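Local coordinates for chorismate mutase protein (Bartonella henselae, PDB 3RMI), which probably catalyses the rearrangement of chorismate to prephenate, as an all-helical, dimeric chorismate mutase of the type II (AroQ) family, at residues I42-A47 and H95-A99. Residues are numbered along the deposited sequence; the frame is centred on the assembly and turned at random.
Sequences IGRLKA and HEVIA. With MLT (D-malate), chain D.
Small residues let two helices pass close together, and the crossing of 42-47, near the C-terminal end of helix 4-48, with 95-99 of helix 77-106 is a compact example beside the malate site. Both segments are regular alpha-helix; their axes approach to 8.6 Å with a signed crossing angle of -50°. Gly-43 CA lies 4.6 Å from His-95 CA, and Ala-47 CA 5.0 Å from Ala-99 CA. A CB on Gly-43 would clash with Ile-98 CD1 and crowd His-95 CD2; without one, Gly-43 CA lies 3.4 Å from His-95 CD2. Ile-98 (chi1 m) brings CG2 to 3.7 Å from Gly-43 O. One turn on, Ala-47 CB packs 4.1 Å from Ile-98 CG2 and 4.3 Å from Ala-99 CB. A water bridges the backbones, donating to Gly-43 O (2.6 Å) and His-95 O (2.8 Å). In the intertwined all-helical AroQ dimer, the long first helix supplies residues to the active sites, and here malate probably occupies the substrate pocket. Extended beyond an m chi1, Lys-46 carries NZ to malate O1 (hydrogen bond, 3.0 Å); NZ also bonds to Pro-52 O, and Arg-18 of the second subunit binds the same ligand. The His-95 side chain (chi1 m) packs against Gly-43 and hydrogen-bonds through NE2 to Thr-39 O of helix 4-48, leaving CE1 3.8 Å from Ile-42 CG2 and 3.3 Å from malate O2. Ile-42 CD1 lies 3.7 Å from malate C2.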
loop_
_atom_site.group_PDB
_atom_site.type_symbol
_atom_site.label_atom_id
_atom_site.label_comp_id
_atom_site.label_asym_id
_atom_site.label_seq_id
_atom_site.Cartn_x
_atom_site.Cartn_y
_atom_site.Cartn_z
ATOM N N ILE A 42 -11.253 15.511 -0.636
ATOM C CA ILE A 42 -12.422 15.077 0.147
ATOM C C ILE A 42 -12.363 15.658 1.551
ATOM O O ILE A 42 -13.372 16.119 2.058
ATOM C CB ILE A 42 -12.580 13.524 0.211
ATOM C CG1 ILE A 42 -12.915 12.978 -1.184
ATOM C CG2 ILE A 42 -13.687 13.107 1.239
ATOM C CD1 ILE A 42 -12.948 11.436 -1.274
ATOM N N GLY A 43 -11.188 15.660 2.180
ATOM C CA GLY A 43 -11.062 16.221 3.544
ATOM C C GLY A 43 -11.489 17.687 3.654
ATOM O O GLY A 43 -12.160 18.090 4.632
ATOM N N ARG A 44 -11.122 18.485 2.656
ATOM C CA ARG A 44 -11.441 19.921 2.644
ATOM C C ARG A 44 -12.966 20.126 2.478
ATOM O O ARG A 44 -13.596 20.928 3.176
ATOM C CB ARG A 44 -10.656 20.651 1.529
ATOM C CG ARG A 44 -9.118 20.710 1.776
ATOM C CD ARG A 44 -8.393 21.701 0.849
ATOM N NE ARG A 44 -8.389 21.189 -0.525
ATOM C CZ ARG A 44 -7.502 20.306 -1.023
ATOM N NH1 ARG A 44 -6.514 19.811 -0.270
ATOM N NH2 ARG A 44 -7.611 19.904 -2.290
ATOM N N LEU A 45 -13.528 19.362 1.557
ATOM C CA LEU A 45 -14.946 19.352 1.306
ATOM C C LEU A 45 -15.702 18.928 2.583
ATOM O O LEU A 45 -16.627 19.614 3.043
ATOM C CB LEU A 45 -15.207 18.402 0.137
ATOM C CG LEU A 45 -16.093 18.873 -1.015
ATOM C CD1 LEU A 45 -15.707 20.290 -1.574
ATOM C CD2 LEU A 45 -16.066 17.817 -2.096
ATOM N N LYS A 46 -15.278 17.826 3.194
ATOM C CA LYS A 46 -15.947 17.369 4.418
ATOM C C LYS A 46 -15.854 18.442 5.486
ATOM O O LYS A 46 -16.835 18.721 6.146
ATOM C CB LYS A 46 -15.356 16.059 4.952
ATOM C CG LYS A 46 -15.680 14.793 4.113
ATOM C CD LYS A 46 -15.142 13.558 4.820
ATOM C CE LYS A 46 -15.533 12.283 4.138
ATOM N NZ LYS A 46 -15.254 11.102 5.038
ATOM N N ALA A 47 -14.686 19.054 5.661
ATOM C CA ALA A 47 -14.519 20.079 6.692
ATOM C C ALA A 47 -15.361 21.346 6.447
ATOM O O ALA A 47 -15.933 21.916 7.406
ATOM C CB ALA A 47 -13.047 20.439 6.869
ATOM N N HIS A 95 -8.183 13.710 7.495
ATOM C CA HIS A 95 -9.458 14.404 7.509
ATOM C C HIS A 95 -9.641 15.183 8.796
ATOM O O HIS A 95 -10.118 16.311 8.778
ATOM C CB HIS A 95 -10.610 13.409 7.333
ATOM C CG HIS A 95 -10.785 12.931 5.925
ATOM N ND1 HIS A 95 -11.776 12.050 5.560
ATOM C CD2 HIS A 95 -10.118 13.237 4.789
ATOM C CE1 HIS A 95 -11.707 11.824 4.262
ATOM N NE2 HIS A 95 -10.711 12.535 3.768
ATOM N N GLU A 96 -9.263 14.574 9.909
ATOM C CA GLU A 96 -9.333 15.242 11.203
ATOM C C GLU A 96 -8.363 16.426 11.285
ATOM O O GLU A 96 -8.719 17.472 11.845
ATOM C CB GLU A 96 -9.078 14.243 12.342
ATOM C CG GLU A 96 -10.206 13.193 12.492
ATOM C CD GLU A 96 -9.886 12.034 13.453
ATOM O OE1 GLU A 96 -8.690 11.796 13.794
ATOM O OE2 GLU A 96 -10.863 11.348 13.851
ATOM N N VAL A 97 -7.158 16.279 10.725
ATOM C CA VAL A 97 -6.176 17.384 10.731
ATOM C C VAL A 97 -6.659 18.591 9.914
ATOM O O VAL A 97 -6.525 19.741 10.340
ATOM C CB VAL A 97 -4.764 16.929 10.259
ATOM C CG1 VAL A 97 -3.846 18.143 9.989
ATOM C CG2 VAL A 97 -4.136 16.015 11.317
ATOM N N ILE A 98 -7.247 18.327 8.755
ATOM C CA ILE A 98 -7.823 19.394 7.951
ATOM C C ILE A 98 -8.959 20.114 8.704
ATOM O O ILE A 98 -9.045 21.337 8.639
ATOM C CB ILE A 98 -8.267 18.854 6.569
ATOM C CG1 ILE A 98 -7.015 18.471 5.751
ATOM C CG2 ILE A 98 -9.085 19.873 5.817
ATOM C CD1 ILE A 98 -7.189 17.292 4.784
ATOM N N ALA A 99 -9.787 19.376 9.450
ATOM C CA ALA A 99 -10.923 19.974 10.181
ATOM C C ALA A 99 -10.478 20.838 11.354
ATOM O O ALA A 99 -11.055 21.905 11.611
ATOM C CB ALA A 99 -11.876 18.897 10.675
HETATM C C1 MLT D . -13.117 8.951 2.315
HETATM O O1 MLT D . -14.137 9.579 2.736
HETATM O O2 MLT D . -12.267 8.763 3.174
HETATM C C2 MLT D . -12.919 8.492 0.888
HETATM O O3 MLT D . -14.225 8.301 0.439
HETATM C C3 MLT D . -12.184 7.213 0.477
HETATM C C4 MLT D . -11.243 6.506 1.473
HETATM O O4 MLT D . -11.653 6.100 2.623
HETATM O O5 MLT D . -10.049 6.248 1.151
HETATM O O HOH W 1 -12.132 16.895 6.960
#